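Local coordinates for protein haloacid delahogenase-like family hydrolase (Xanthomonas campestris pv. campestris, PDB 2PKE) that probably acts as a magnesium-dependent phosphatase of the haloacid dehalogenase-like hydrolase family, at residues V16-D21 against Y128-I133; D29-A34 against Y70-M75; S78-A83 against R94-I99; V183-S188 against W202-P207. All coordinates share one frame; numbering follows the deposited sequence.

Interaction 1. Residues V16-D21 against Y128-I133; sequences VGFDGD and YAVVLI. With MG (magnesium ion), chain C.
Four backbone hydrogen bonds join strand 16-18 to strand 129-133 in a parallel ladder: V16 N to A129 O, V131 N to V16 O at 2.9 Å, F18 N to V131 O, and I133 N to F18 O. G17 CA lies 4.7 Å from V131 CA, and the short axes diverge by 28°. These are central strands of the Rossmann-like core of haloacid dehalogenase-type enzymes.

Apolar packing follows the alternation of the strands. V16, F18, V130 and L132 share one face; helix 117-125 packs on V16, F18 and V130 there, mainly through I124. F18 CE1 meets V130 CG1 at 3.7 Å near the ring plane, V131 O also lies at the ring edge, and the F154 ring meets F18 steeply. On the other face V131 CG1, placed between backbone N and carbonyl carbon (chi1 50°), reaches G17 CA at 3.7 Å.

Metal bonds take over where strand 16-18 ends. D19 OD2 binds magnesium at 2.0 Å and is also hydrogen-bonded to T23 OG1; D21 binds through its carbonyl O at 2.1 Å, consistent with a DxDx(T/V) motif. Three waters and N187 complete the shell. D19 OD1 accepts from metal-bound water 1 at 2.6 Å and pairs with K163, which also bonds I133 O.

Interaction 2. Residues D29-A34 against Y70-M75; sequences DYYRTA and YGAKGM
A34 N bonds to Y30 O at 3.0 Å, a regular helical turn that leaves A34 CB directed at M75 on the other segment. The contact joins helix 28-42 to the start of helix 72-86 within the helical cap inserted into this haloacid dehalogenase-like fold, and its centre is a Met-aromatic contact; M75 was built as selenomethionine. SE lies 4.9 Å from the centroid of the Y31 ring and 84° off the ring normal, hence in the ring plane at the edge. The closest ring atom is CD1, 3.7 Å from SE, with CE1 slightly farther. With CG anti to the backbone N (chi1 -174°), the M75 chain leaves its helix toward helix 28-42, and SE beyond it meets the tyrosine edge. The same SE also lies 4.2 Å from A34 CB, touching both helix residues.

Farther along that tyrosine, the hydroxyl end meets the N-terminal turn of helix 72-86. G71 occupies the N-cap position and its O accepts M75 N at 3.2 Å. Helix 93-107 closes the packing, with T106 against both Y31 and A34 and L107 against A72. The Y31 side chain is about 9 Å from the bound magnesium, so the contact lies on the cap side facing the metal site. Y31 OH approaches A72 N to 3.6 Å, too long to count as a hydrogen bond, and A72 CB to 4.0 Å.

Interaction 3. Residues S78-A83 against R94-I99; sequences SMIETA and RDIQRI
I99 gives the contact its largest buried area, 82 Å², by placing its two branches against different residues of helix 78-83. Its CG2 touches M79 CB at 3.7 Å and I80 CG1 at 3.8 Å, while CD1 at the end of the other branch meets A83 CB at 3.8 Å. CG2 is anti to the backbone N; chi1 of -68° puts CG1, which carries CD1, beside that N.

I80, with 65 Å² covered, bridges I99 and I96. Its CG1 lies 3.9 Å from I96 CG2, and its CG2 is 4.0 Å from I96 CD1. The I80 and I96 side chains cross at about a right angle, and both branches of I80 touch I96.

The two helix segments run roughly antiparallel, at 149° between their directions, with axes 9.9 Å apart at closest approach. Helices 72-86 and 93-107 are consecutive members of the helical cap, and helix 28-42 adds F38 against M79 and I41 against I99.

I96, with 50 Å² covered here, extends the apolar layer to the dimer interface: I80 packs on I96 of the second subunit, and I96 on I84 of the second subunit. On the side of helix 72-86 that faces helix 57-68, T82 OG1 donates to S78 O at 2.6 Å, while T82 N reaches that oxygen from the opposite face of the carbonyl plane.

Interaction 4. Residues V183-S188 against W202-P207; sequences VMIGNS and WGIYTP. With MG (magnesium ion), chain C.
Strands 183-186 and 202-205 are bound in parallel by four hydrogen bonds: M184 N to W202 O, I204 N to M184 O at 2.8 Å, G186 N to I204 O, and T206 N to G186 O, the last nearly straight at 176°. Their short axes differ by 18°.

Apolar contacts gather on the face bearing V183, I185, W202 and I204. I185 and I204 lie side by side and point the same way, with I185 CG1 3.8 Å from I204 CD1. V183 CG1 reaches that same CD1 at 3.9 Å, and V183 CG2 meets W202 CB at 3.8 Å.

At the strand ends, N187 O instead sits at the Y205 ring edge, 3.4 Å from CE1, while P207 CD lies over the ring centre.

N187 supplies this contact's metal ligand. With chi1 at 68° its CG stands between backbone N and carbonyl carbon; OD1 binds magnesium at 2.1 Å and lies within hydrogen-bonding reach of T23 OG1, and ND2 donates to metal-bound water 3 at 2.9 Å. S188 OG caps helix 189-198 at S191 N. This is a beta-alpha-beta unit of the Rossmann-like sheet, with a magnesium ligand just past its first strand's C-terminal end.

Overall arrangement
Interactions 1 and 4 lie in one parallel sheet, their centres 10 Å apart. Strands 15-18 and 182-186 are neighbours there, joined by backbone bonds of G17 to V183 and I185, and both contacts supply ligands to the same magnesium. Interactions 2 and 3 lie in the helical cap, 13 Å apart between centres, and share helix 72-86; M79 CE touches A34 O between them, and both reach the second subunit. Along the chain the two cap contacts fall, in series, between strands 15-18 and 129-135, with interaction 4 following. Interaction 2 is about 5 Å from interaction 1 at nearest atoms, whereas interaction 3 is about 15 Å away, so the cap extends outward from the metal site.

Interaction 1. Residues V16-D21 against Y128-I133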
loop_
_atom_site.group_PDB
_atom_site.type_symbol
_atom_site.label_atom_id
_atom_site.label_comp_id
_atom_site.label_asym_id
_atom_site.label_seq_id
_atom_site.Cartn_x
_atom_site.Cartn_y
_atom_site.Cartn_z
ATOM N N VAL A 16 -1.184 -0.838 -22.319
ATOM C CA VAL A 16 0.245 -0.825 -22.115
ATOM C C VAL A 16 0.494 -0.476 -20.655
ATOM O O VAL A 16 0.035 0.556 -20.167
ATOM C CB VAL A 16 0.941 0.148 -23.039
ATOM C CG1 VAL A 16 2.457 0.093 -22.798
ATOM C CG2 VAL A 16 0.601 -0.145 -24.504
ATOM N N GLY A 17 1.209 -1.353 -19.970
ATOM C CA GLY A 17 1.527 -1.160 -18.596
ATOM C C GLY A 17 2.932 -0.641 -18.502
ATOM O O GLY A 17 3.761 -0.985 -19.331
ATOM N N PHE A 18 3.199 0.212 -17.498
ATOM C CA PHE A 18 4.505 0.756 -17.274
ATOM C C PHE A 18 4.907 0.472 -15.847
ATOM O O PHE A 18 4.135 0.741 -14.918
ATOM C CB PHE A 18 4.505 2.276 -17.466
ATOM C CG PHE A 18 4.228 2.710 -18.875
ATOM C CD1 PHE A 18 2.941 2.798 -19.349
ATOM C CD2 PHE A 18 5.270 2.996 -19.732
ATOM C CE1 PHE A 18 2.701 3.195 -20.669
ATOM C CE2 PHE A 18 5.024 3.397 -21.022
ATOM C CZ PHE A 18 3.726 3.493 -21.477
ATOM N N ASP A 19 6.129 0.023 -15.643
ATOM C CA ASP A 19 6.770 0.110 -14.319
ATOM C C ASP A 19 7.086 1.573 -13.966
ATOM O O ASP A 19 7.089 2.464 -14.826
ATOM C CB ASP A 19 8.054 -0.732 -14.331
ATOM C CG ASP A 19 8.813 -0.721 -13.024
ATOM O OD1 ASP A 19 8.191 -0.826 -11.934
ATOM O OD2 ASP A 19 10.080 -0.606 -13.067
ATOM N N GLY A 20 7.327 1.860 -12.691
ATOM C CA GLY A 20 7.732 3.242 -12.336
ATOM C C GLY A 20 9.233 3.363 -12.089
ATOM O O GLY A 20 9.973 3.951 -12.883
ATOM N N ASP A 21 9.668 2.839 -10.961
ATOM C CA ASP A 21 11.045 3.014 -10.491
ATOM C C ASP A 21 12.025 2.468 -11.520
ATOM O O ASP A 21 11.941 1.292 -11.929
ATOM C CB ASP A 21 11.268 2.244 -9.185
ATOM C CG ASP A 21 10.580 2.849 -7.953
ATOM O OD1 ASP A 21 10.281 4.029 -7.851
ATOM O OD2 ASP A 21 10.404 2.091 -6.982
ATOM N N TYR A 128 -3.457 3.545 -27.191
ATOM C CA TYR A 128 -3.599 2.448 -26.241
ATOM C C TYR A 128 -4.004 3.008 -24.882
ATOM O O TYR A 128 -3.610 4.133 -24.562
ATOM C CB TYR A 128 -2.258 1.760 -26.078
ATOM C CG TYR A 128 -1.724 1.247 -27.376
ATOM C CD1 TYR A 128 -2.169 0.035 -27.883
ATOM C CD2 TYR A 128 -0.827 1.987 -28.128
ATOM C CE1 TYR A 128 -1.697 -0.451 -29.114
ATOM C CE2 TYR A 128 -0.336 1.487 -29.359
ATOM C CZ TYR A 128 -0.798 0.290 -29.858
ATOM O OH TYR A 128 -0.354 -0.215 -31.116
ATOM N N ALA A 129 -4.768 2.237 -24.099
ATOM C CA ALA A 129 -4.922 2.468 -22.664
ATOM C C ALA A 129 -3.568 2.321 -22.045
ATOM O O ALA A 129 -2.764 1.496 -22.515
ATOM C CB ALA A 129 -5.852 1.455 -22.025
ATOM N N VAL A 130 -3.311 3.085 -20.986
ATOM C CA VAL A 130 -2.023 2.970 -20.248
ATOM C C VAL A 130 -2.280 2.763 -18.750
ATOM O O VAL A 130 -3.253 3.260 -18.215
ATOM C CB VAL A 130 -1.084 4.173 -20.469
ATOM C CG1 VAL A 130 -0.641 4.266 -21.945
ATOM C CG2 VAL A 130 -1.721 5.489 -19.955
ATOM N N VAL A 131 -1.422 2.002 -18.068
ATOM C CA VAL A 131 -1.559 1.794 -16.635
ATOM C C VAL A 131 -0.146 1.785 -16.027
ATOM O O VAL A 131 0.793 1.270 -16.606
ATOM C CB VAL A 131 -2.360 0.462 -16.283
ATOM C CG1 VAL A 131 -1.807 -0.787 -17.058
ATOM C CG2 VAL A 131 -2.411 0.239 -14.733
ATOM N N LEU A 132 -0.008 2.323 -14.839
ATOM C CA LEU A 132 1.264 2.191 -14.095
ATOM C C LEU A 132 1.106 1.033 -13.138
ATOM O O LEU A 132 0.200 1.056 -12.318
ATOM C CB LEU A 132 1.572 3.443 -13.299
ATOM C CG LEU A 132 3.052 3.540 -12.916
ATOM C CD1 LEU A 132 3.442 4.996 -12.827
ATOM C CD2 LEU A 132 3.334 2.813 -11.634
ATOM N N ILE A 133 1.968 0.023 -13.234
ATOM C CA ILE A 133 1.910 -1.124 -12.341
ATOM C C ILE A 133 3.228 -1.209 -11.632
ATOM O O ILE A 133 4.308 -1.371 -12.241
ATOM C CB ILE A 133 1.597 -2.441 -13.062
ATOM C CG1 ILE A 133 0.297 -2.266 -13.841
ATOM C CG2 ILE A 133 1.546 -3.646 -12.063
ATOM C CD1 ILE A 133 -0.123 -3.459 -14.751
HETATM MG MG MG C . 11.688 -0.752 -11.910
HETATM O O HOH W 1 10.225 -0.807 -10.345
HETATM O O HOH W 2 11.484 -2.910 -12.121
HETATM O O HOH W 3 13.446 -0.909 -10.827
#

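Interaction 2. Residues D29-A34 against Y70-M75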
loop_
_atom_site.group_PDB
_atom_site.type_symbol
_atom_site.label_atom_id
_atom_site.label_comp_id
_atom_site.label_asym_id
_atom_site.label_seq_id
_atom_site.Cartn_x
_atom_site.Cartn_y
_atom_site.Cartn_z
ATOM N N ASP A 29 19.296 5.148 -8.085
ATOM C CA ASP A 29 20.354 6.094 -7.721
ATOM C C ASP A 29 20.249 6.434 -6.250
ATOM O O ASP A 29 21.246 6.535 -5.549
ATOM C CB ASP A 29 20.234 7.433 -8.473
ATOM C CG ASP A 29 20.326 7.298 -9.981
ATOM O OD1 ASP A 29 19.593 6.486 -10.564
ATOM O OD2 ASP A 29 21.101 8.067 -10.586
ATOM N N TYR A 30 19.018 6.681 -5.803
ATOM C CA TYR A 30 18.769 7.078 -4.421
ATOM C C TYR A 30 18.932 5.952 -3.418
ATOM O O TYR A 30 19.347 6.179 -2.287
ATOM C CB TYR A 30 17.397 7.755 -4.299
ATOM C CG TYR A 30 17.353 9.024 -5.135
ATOM C CD1 TYR A 30 17.896 10.197 -4.658
ATOM C CD2 TYR A 30 16.841 9.020 -6.422
ATOM C CE1 TYR A 30 17.909 11.339 -5.418
ATOM C CE2 TYR A 30 16.857 10.165 -7.196
ATOM C CZ TYR A 30 17.394 11.319 -6.685
ATOM O OH TYR A 30 17.418 12.482 -7.429
ATOM N N TYR A 31 18.583 4.743 -3.826
ATOM C CA TYR A 31 18.836 3.593 -3.020
ATOM C C TYR A 31 20.354 3.326 -2.919
ATOM O O TYR A 31 20.855 2.916 -1.880
ATOM C CB TYR A 31 18.081 2.398 -3.577
ATOM C CG TYR A 31 16.626 2.419 -3.235
ATOM C CD1 TYR A 31 16.202 2.104 -1.967
ATOM C CD2 TYR A 31 15.665 2.745 -4.174
ATOM C CE1 TYR A 31 14.831 2.106 -1.620
ATOM C CE2 TYR A 31 14.324 2.751 -3.849
ATOM C CZ TYR A 31 13.920 2.421 -2.568
ATOM O OH TYR A 31 12.608 2.429 -2.260
ATOM N N ARG A 32 21.089 3.539 -3.993
ATOM C CA ARG A 32 22.542 3.369 -3.921
ATOM C C ARG A 32 23.181 4.401 -2.995
ATOM O O ARG A 32 24.187 4.122 -2.307
ATOM C CB ARG A 32 23.151 3.441 -5.320
ATOM C CG ARG A 32 22.998 2.160 -6.092
ATOM C CD ARG A 32 23.409 2.360 -7.541
ATOM N NE ARG A 32 24.241 1.264 -8.035
ATOM C CZ ARG A 32 23.807 0.027 -8.277
ATOM N NH1 ARG A 32 22.529 -0.307 -8.066
ATOM N NH2 ARG A 32 24.666 -0.887 -8.728
ATOM N N THR A 33 22.626 5.604 -2.991
ATOM C CA THR A 33 23.088 6.663 -2.074
ATOM C C THR A 33 22.830 6.277 -0.625
ATOM O O THR A 33 23.685 6.477 0.254
ATOM C CB THR A 33 22.380 7.984 -2.356
ATOM O OG1 THR A 33 22.748 8.412 -3.670
ATOM C CG2 THR A 33 22.782 9.037 -1.339
ATOM N N ALA A 34 21.646 5.718 -0.401
ATOM C CA ALA A 34 21.245 5.178 0.899
ATOM C C ALA A 34 22.246 4.148 1.420
ATOM O O ALA A 34 22.622 4.165 2.584
ATOM C CB ALA A 34 19.849 4.559 0.795
ATOM N N TYR A 70 8.343 -4.902 -0.088
ATOM C CA TYR A 70 9.334 -4.017 -0.707
ATOM C C TYR A 70 9.138 -2.564 -0.256
ATOM O O TYR A 70 8.049 -2.172 0.096
ATOM C CB TYR A 70 9.239 -4.066 -2.223
ATOM C CG TYR A 70 9.464 -5.414 -2.781
ATOM C CD1 TYR A 70 10.756 -5.913 -2.951
ATOM C CD2 TYR A 70 8.404 -6.224 -3.092
ATOM C CE1 TYR A 70 10.965 -7.187 -3.422
ATOM C CE2 TYR A 70 8.614 -7.528 -3.561
ATOM C CZ TYR A 70 9.894 -7.987 -3.744
ATOM O OH TYR A 70 10.116 -9.273 -4.237
ATOM N N GLY A 71 10.212 -1.796 -0.283
ATOM C CA GLY A 71 10.159 -0.350 -0.082
ATOM C C GLY A 71 11.141 0.184 0.932
ATOM O O GLY A 71 11.772 -0.571 1.672
ATOM N N ALA A 72 11.259 1.509 0.974
ATOM C CA ALA A 72 12.259 2.202 1.835
ATOM C C ALA A 72 12.043 2.042 3.327
ATOM O O ALA A 72 12.982 2.062 4.104
ATOM C CB ALA A 72 12.278 3.685 1.492
ATOM N N LYS A 73 10.804 1.912 3.764
ATOM C CA LYS A 73 10.549 1.781 5.194
ATOM C C LYS A 73 11.127 0.489 5.785
ATOM O O LYS A 73 11.814 0.517 6.825
ATOM C CB LYS A 73 9.053 1.946 5.468
ATOM C CG LYS A 73 8.767 2.802 6.676
ATOM C CD LYS A 73 7.572 3.723 6.502
ATOM C CE LYS A 73 6.358 3.053 5.988
ATOM N NZ LYS A 73 5.291 4.088 5.948
ATOM N N GLY A 74 10.890 -0.626 5.106
ATOM C CA GLY A 74 11.451 -1.910 5.494
ATOM C C GLY A 74 12.950 -1.907 5.317
ATOM O O GLY A 74 13.669 -2.504 6.106
HETATM N N MSE A 75 13.420 -1.228 4.279
HETATM C CA MSE A 75 14.855 -1.101 4.038
HETATM C C MSE A 75 15.560 -0.494 5.276
HETATM O O MSE A 75 16.625 -0.996 5.691
HETATM C CB MSE A 75 15.119 -0.187 2.850
HETATM C CG MSE A 75 16.607 -0.091 2.395
HETATM SE SE MSE A 75 17.044 1.579 1.582
HETATM C CE MSE A 75 16.485 2.953 2.837
#

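Interaction 3. Residues S78-A83 against R94-I99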
loop_
_atom_site.group_PDB
_atom_site.type_symbol
_atom_site.label_atom_id
_atom_site.label_comp_id
_atom_site.label_asym_id
_atom_site.label_seq_id
_atom_site.Cartn_x
_atom_site.Cartn_y
_atom_site.Cartn_z
ATOM N N SER A 78 15.610 -2.943 8.192
ATOM C CA SER A 78 16.621 -3.986 7.925
ATOM C C SER A 78 18.054 -3.432 8.116
ATOM O O SER A 78 18.926 -4.128 8.579
ATOM C CB SER A 78 16.433 -4.556 6.545
ATOM O OG SER A 78 15.168 -5.234 6.422
HETATM N N MSE A 79 18.289 -2.179 7.738
HETATM C CA MSE A 79 19.584 -1.527 7.962
HETATM C C MSE A 79 19.867 -1.384 9.423
HETATM O O MSE A 79 20.995 -1.492 9.814
HETATM C CB MSE A 79 19.646 -0.142 7.323
HETATM C CG MSE A 79 19.789 -0.173 5.815
HETATM SE SE MSE A 79 19.947 1.626 5.124
HETATM C CE MSE A 79 20.656 1.058 3.398
ATOM N N ILE A 80 18.873 -1.065 10.234
ATOM C CA ILE A 80 19.108 -0.865 11.673
ATOM C C ILE A 80 19.560 -2.220 12.243
ATOM O O ILE A 80 20.593 -2.342 12.960
ATOM C CB ILE A 80 17.850 -0.288 12.430
ATOM C CG1 ILE A 80 17.654 1.218 12.108
ATOM C CG2 ILE A 80 17.997 -0.502 13.955
ATOM C CD1 ILE A 80 16.204 1.756 12.242
ATOM N N GLU A 81 18.790 -3.238 11.892
ATOM C CA GLU A 81 19.024 -4.597 12.360
ATOM C C GLU A 81 20.400 -5.094 11.926
ATOM O O GLU A 81 21.147 -5.676 12.704
ATOM C CB GLU A 81 17.878 -5.457 11.840
ATOM C CG GLU A 81 17.604 -6.712 12.589
ATOM C CD GLU A 81 16.144 -7.152 12.450
ATOM O OE1 GLU A 81 15.634 -7.232 11.306
ATOM O OE2 GLU A 81 15.509 -7.409 13.496
ATOM N N THR A 82 20.751 -4.837 10.679
ATOM C CA THR A 82 22.072 -5.207 10.154
ATOM C C THR A 82 23.236 -4.506 10.864
ATOM O O THR A 82 24.277 -5.137 11.147
ATOM C CB THR A 82 22.184 -4.860 8.676
ATOM O OG1 THR A 82 21.101 -5.443 7.935
ATOM C CG2 THR A 82 23.485 -5.379 8.107
ATOM N N ALA A 83 23.094 -3.194 11.122
ATOM C CA ALA A 83 24.149 -2.410 11.829
ATOM C C ALA A 83 24.383 -2.877 13.242
ATOM O O ALA A 83 25.539 -2.925 13.711
ATOM C CB ALA A 83 23.813 -0.923 11.834
ATOM N N ARG A 94 22.959 7.609 18.414
ATOM C CA ARG A 94 23.125 8.700 17.471
ATOM C C ARG A 94 23.311 8.205 16.014
ATOM O O ARG A 94 22.743 8.773 15.071
ATOM C CB ARG A 94 24.264 9.634 17.894
ATOM C CG ARG A 94 24.511 10.757 16.935
ATOM C CD ARG A 94 23.245 11.558 16.597
ATOM N NE ARG A 94 22.960 11.660 15.153
ATOM N N ASP A 95 24.071 7.139 15.818
ATOM C CA ASP A 95 24.274 6.622 14.447
ATOM C C ASP A 95 23.071 5.824 13.911
ATOM O O ASP A 95 22.775 5.828 12.707
ATOM C CB ASP A 95 25.579 5.851 14.356
ATOM C CG ASP A 95 26.772 6.757 14.384
ATOM O OD1 ASP A 95 26.661 7.935 13.930
ATOM O OD2 ASP A 95 27.825 6.302 14.883
ATOM N N ILE A 96 22.326 5.201 14.804
ATOM C CA ILE A 96 21.020 4.611 14.416
ATOM C C ILE A 96 20.037 5.688 13.986
ATOM O O ILE A 96 19.294 5.472 13.033
ATOM C CB ILE A 96 20.398 3.793 15.561
ATOM C CG1 ILE A 96 21.298 2.617 15.877
ATOM C CG2 ILE A 96 18.999 3.277 15.168
ATOM C CD1 ILE A 96 21.346 1.617 14.745
ATOM N N GLN A 97 20.059 6.809 14.703
ATOM C CA GLN A 97 19.371 8.031 14.325
ATOM C C GLN A 97 19.679 8.377 12.874
ATOM O O GLN A 97 18.763 8.618 12.072
ATOM C CB GLN A 97 19.795 9.193 15.227
ATOM C CG GLN A 97 19.056 10.504 14.963
ATOM C CD GLN A 97 18.898 11.305 16.223
ATOM O OE1 GLN A 97 19.886 11.701 16.846
ATOM N NE2 GLN A 97 17.653 11.530 16.633
ATOM N N ARG A 98 20.974 8.363 12.553
ATOM C CA ARG A 98 21.471 8.632 11.197
ATOM C C ARG A 98 20.987 7.632 10.147
ATOM O O ARG A 98 20.729 7.987 9.015
ATOM C CB ARG A 98 23.011 8.746 11.200
ATOM C CG ARG A 98 23.468 10.111 11.573
ATOM C CD ARG A 98 24.831 10.170 12.161
ATOM N NE ARG A 98 25.857 9.361 11.507
ATOM C CZ ARG A 98 26.787 9.808 10.666
ATOM N NH1 ARG A 98 26.816 11.073 10.270
ATOM N NH2 ARG A 98 27.701 8.969 10.195
ATOM N N ILE A 99 20.836 6.378 10.524
ATOM C CA ILE A 99 20.237 5.388 9.633
ATOM C C ILE A 99 18.754 5.720 9.417
ATOM O O ILE A 99 18.264 5.666 8.276
ATOM C CB ILE A 99 20.388 3.995 10.182
ATOM C CG1 ILE A 99 21.879 3.590 10.170
ATOM C CG2 ILE A 99 19.534 2.990 9.380
ATOM C CD1 ILE A 99 22.147 2.305 10.850
#

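Interaction 4. Residues V183-S188 against W202-P207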
loop_
_atom_site.group_PDB
_atom_site.type_symbol
_atom_site.label_atom_id
_atom_site.label_comp_id
_atom_site.label_asym_id
_atom_site.label_seq_id
_atom_site.Cartn_x
_atom_site.Cartn_y
_atom_site.Cartn_z
ATOM N N VAL A 183 0.804 -5.282 -23.193
ATOM C CA VAL A 183 2.253 -5.147 -23.197
ATOM C C VAL A 183 2.649 -4.501 -21.878
ATOM O O VAL A 183 2.063 -3.526 -21.460
ATOM C CB VAL A 183 2.780 -4.259 -24.379
ATOM C CG1 VAL A 183 4.287 -4.260 -24.406
ATOM C CG2 VAL A 183 2.260 -4.762 -25.743
HETATM N N MSE A 184 3.696 -5.022 -21.258
HETATM C CA MSE A 184 4.262 -4.418 -20.049
HETATM C C MSE A 184 5.664 -3.872 -20.339
HETATM O O MSE A 184 6.484 -4.603 -20.939
HETATM C CB MSE A 184 4.324 -5.449 -18.930
HETATM C CG MSE A 184 4.989 -4.896 -17.653
HETATM SE SE MSE A 184 3.960 -3.613 -16.623
HETATM C CE MSE A 184 5.394 -3.494 -15.332
ATOM N N ILE A 185 5.920 -2.618 -19.900
ATOM C CA ILE A 185 7.225 -1.954 -20.092
ATOM C C ILE A 185 7.920 -1.822 -18.753
ATOM O O ILE A 185 7.352 -1.283 -17.808
ATOM C CB ILE A 185 7.110 -0.569 -20.745
ATOM C CG1 ILE A 185 6.379 -0.635 -22.094
ATOM C CG2 ILE A 185 8.516 0.066 -20.911
ATOM C CD1 ILE A 185 6.247 0.685 -22.794
ATOM N N GLY A 186 9.142 -2.336 -18.656
ATOM C CA GLY A 186 9.906 -2.177 -17.439
ATOM C C GLY A 186 11.386 -2.458 -17.529
ATOM O O GLY A 186 11.901 -2.897 -18.546
ATOM N N ASN A 187 12.084 -2.189 -16.438
ATOM C CA ASN A 187 13.528 -2.335 -16.397
ATOM C C ASN A 187 14.018 -3.638 -15.822
ATOM O O ASN A 187 15.217 -3.881 -15.873
ATOM C CB ASN A 187 14.152 -1.197 -15.600
ATOM C CG ASN A 187 13.824 -1.253 -14.117
ATOM O OD1 ASN A 187 12.708 -0.908 -13.719
ATOM N ND2 ASN A 187 14.791 -1.658 -13.290
ATOM N N SER A 188 13.124 -4.431 -15.222
ATOM C CA SER A 188 13.505 -5.728 -14.621
ATOM C C SER A 188 12.877 -6.877 -15.421
ATOM O O SER A 188 11.676 -6.976 -15.483
ATOM C CB SER A 188 13.028 -5.776 -13.165
ATOM O OG SER A 188 13.180 -7.074 -12.628
ATOM N N TRP A 202 2.987 -9.599 -23.556
ATOM C CA TRP A 202 4.087 -9.090 -24.310
ATOM C C TRP A 202 4.872 -8.168 -23.423
ATOM O O TRP A 202 4.374 -7.657 -22.449
ATOM C CB TRP A 202 3.606 -8.305 -25.525
ATOM C CG TRP A 202 2.628 -9.067 -26.379
ATOM C CD1 TRP A 202 1.298 -9.157 -26.197
ATOM C CD2 TRP A 202 2.926 -9.824 -27.548
ATOM N NE1 TRP A 202 0.730 -9.926 -27.173
ATOM C CE2 TRP A 202 1.702 -10.344 -28.029
ATOM C CE3 TRP A 202 4.103 -10.114 -28.247
ATOM C CZ2 TRP A 202 1.624 -11.175 -29.141
ATOM C CZ3 TRP A 202 4.019 -10.944 -29.370
ATOM C CH2 TRP A 202 2.784 -11.444 -29.814
ATOM N N GLY A 203 6.136 -7.985 -23.775
ATOM C CA GLY A 203 7.075 -7.292 -22.939
ATOM C C GLY A 203 7.947 -6.339 -23.711
ATOM O O GLY A 203 8.377 -6.624 -24.825
ATOM N N ILE A 204 8.230 -5.213 -23.094
ATOM C CA ILE A 204 9.317 -4.333 -23.507
ATOM C C ILE A 204 10.291 -4.160 -22.316
ATOM O O ILE A 204 9.901 -3.725 -21.222
ATOM C CB ILE A 204 8.808 -2.994 -23.969
ATOM C CG1 ILE A 204 8.000 -3.168 -25.276
ATOM C CG2 ILE A 204 9.959 -1.983 -24.135
ATOM C CD1 ILE A 204 7.166 -1.908 -25.619
ATOM N N TYR A 205 11.536 -4.507 -22.577
ATOM C CA TYR A 205 12.626 -4.510 -21.623
ATOM C C TYR A 205 13.577 -3.358 -21.881
ATOM O O TYR A 205 14.252 -3.328 -22.902
ATOM C CB TYR A 205 13.377 -5.786 -21.749
ATOM C CG TYR A 205 14.593 -5.924 -20.853
ATOM C CD1 TYR A 205 14.533 -5.549 -19.521
ATOM C CD2 TYR A 205 15.781 -6.471 -21.333
ATOM C CE1 TYR A 205 15.638 -5.704 -18.688
ATOM C CE2 TYR A 205 16.890 -6.624 -20.530
ATOM C CZ TYR A 205 16.818 -6.234 -19.207
ATOM O OH TYR A 205 17.894 -6.394 -18.360
ATOM N N THR A 206 13.639 -2.435 -20.920
ATOM C CA THR A 206 14.537 -1.268 -20.948
ATOM C C THR A 206 15.365 -1.221 -19.666
ATOM O O THR A 206 14.950 -0.630 -18.660
ATOM C CB THR A 206 13.764 0.034 -21.111
ATOM O OG1 THR A 206 13.074 -0.002 -22.351
ATOM C CG2 THR A 206 14.697 1.241 -21.135
ATOM N N PRO A 207 16.533 -1.879 -19.688
ATOM C CA PRO A 207 17.336 -1.928 -18.469
ATOM C C PRO A 207 17.854 -0.538 -18.039
ATOM O O PRO A 207 18.080 0.321 -18.873
ATOM C CB PRO A 207 18.462 -2.898 -18.842
ATOM C CG PRO A 207 18.550 -2.846 -20.300
ATOM C CD PRO A 207 17.151 -2.632 -20.784
HETATM MG MG MG C . 11.688 -0.752 -11.910
HETATM O O HOH W 3 13.446 -0.909 -10.827
HETATM O O HOH W 2 11.484 -2.910 -12.121
HETATM O O HOH W 1 10.225 -0.807 -10.345
#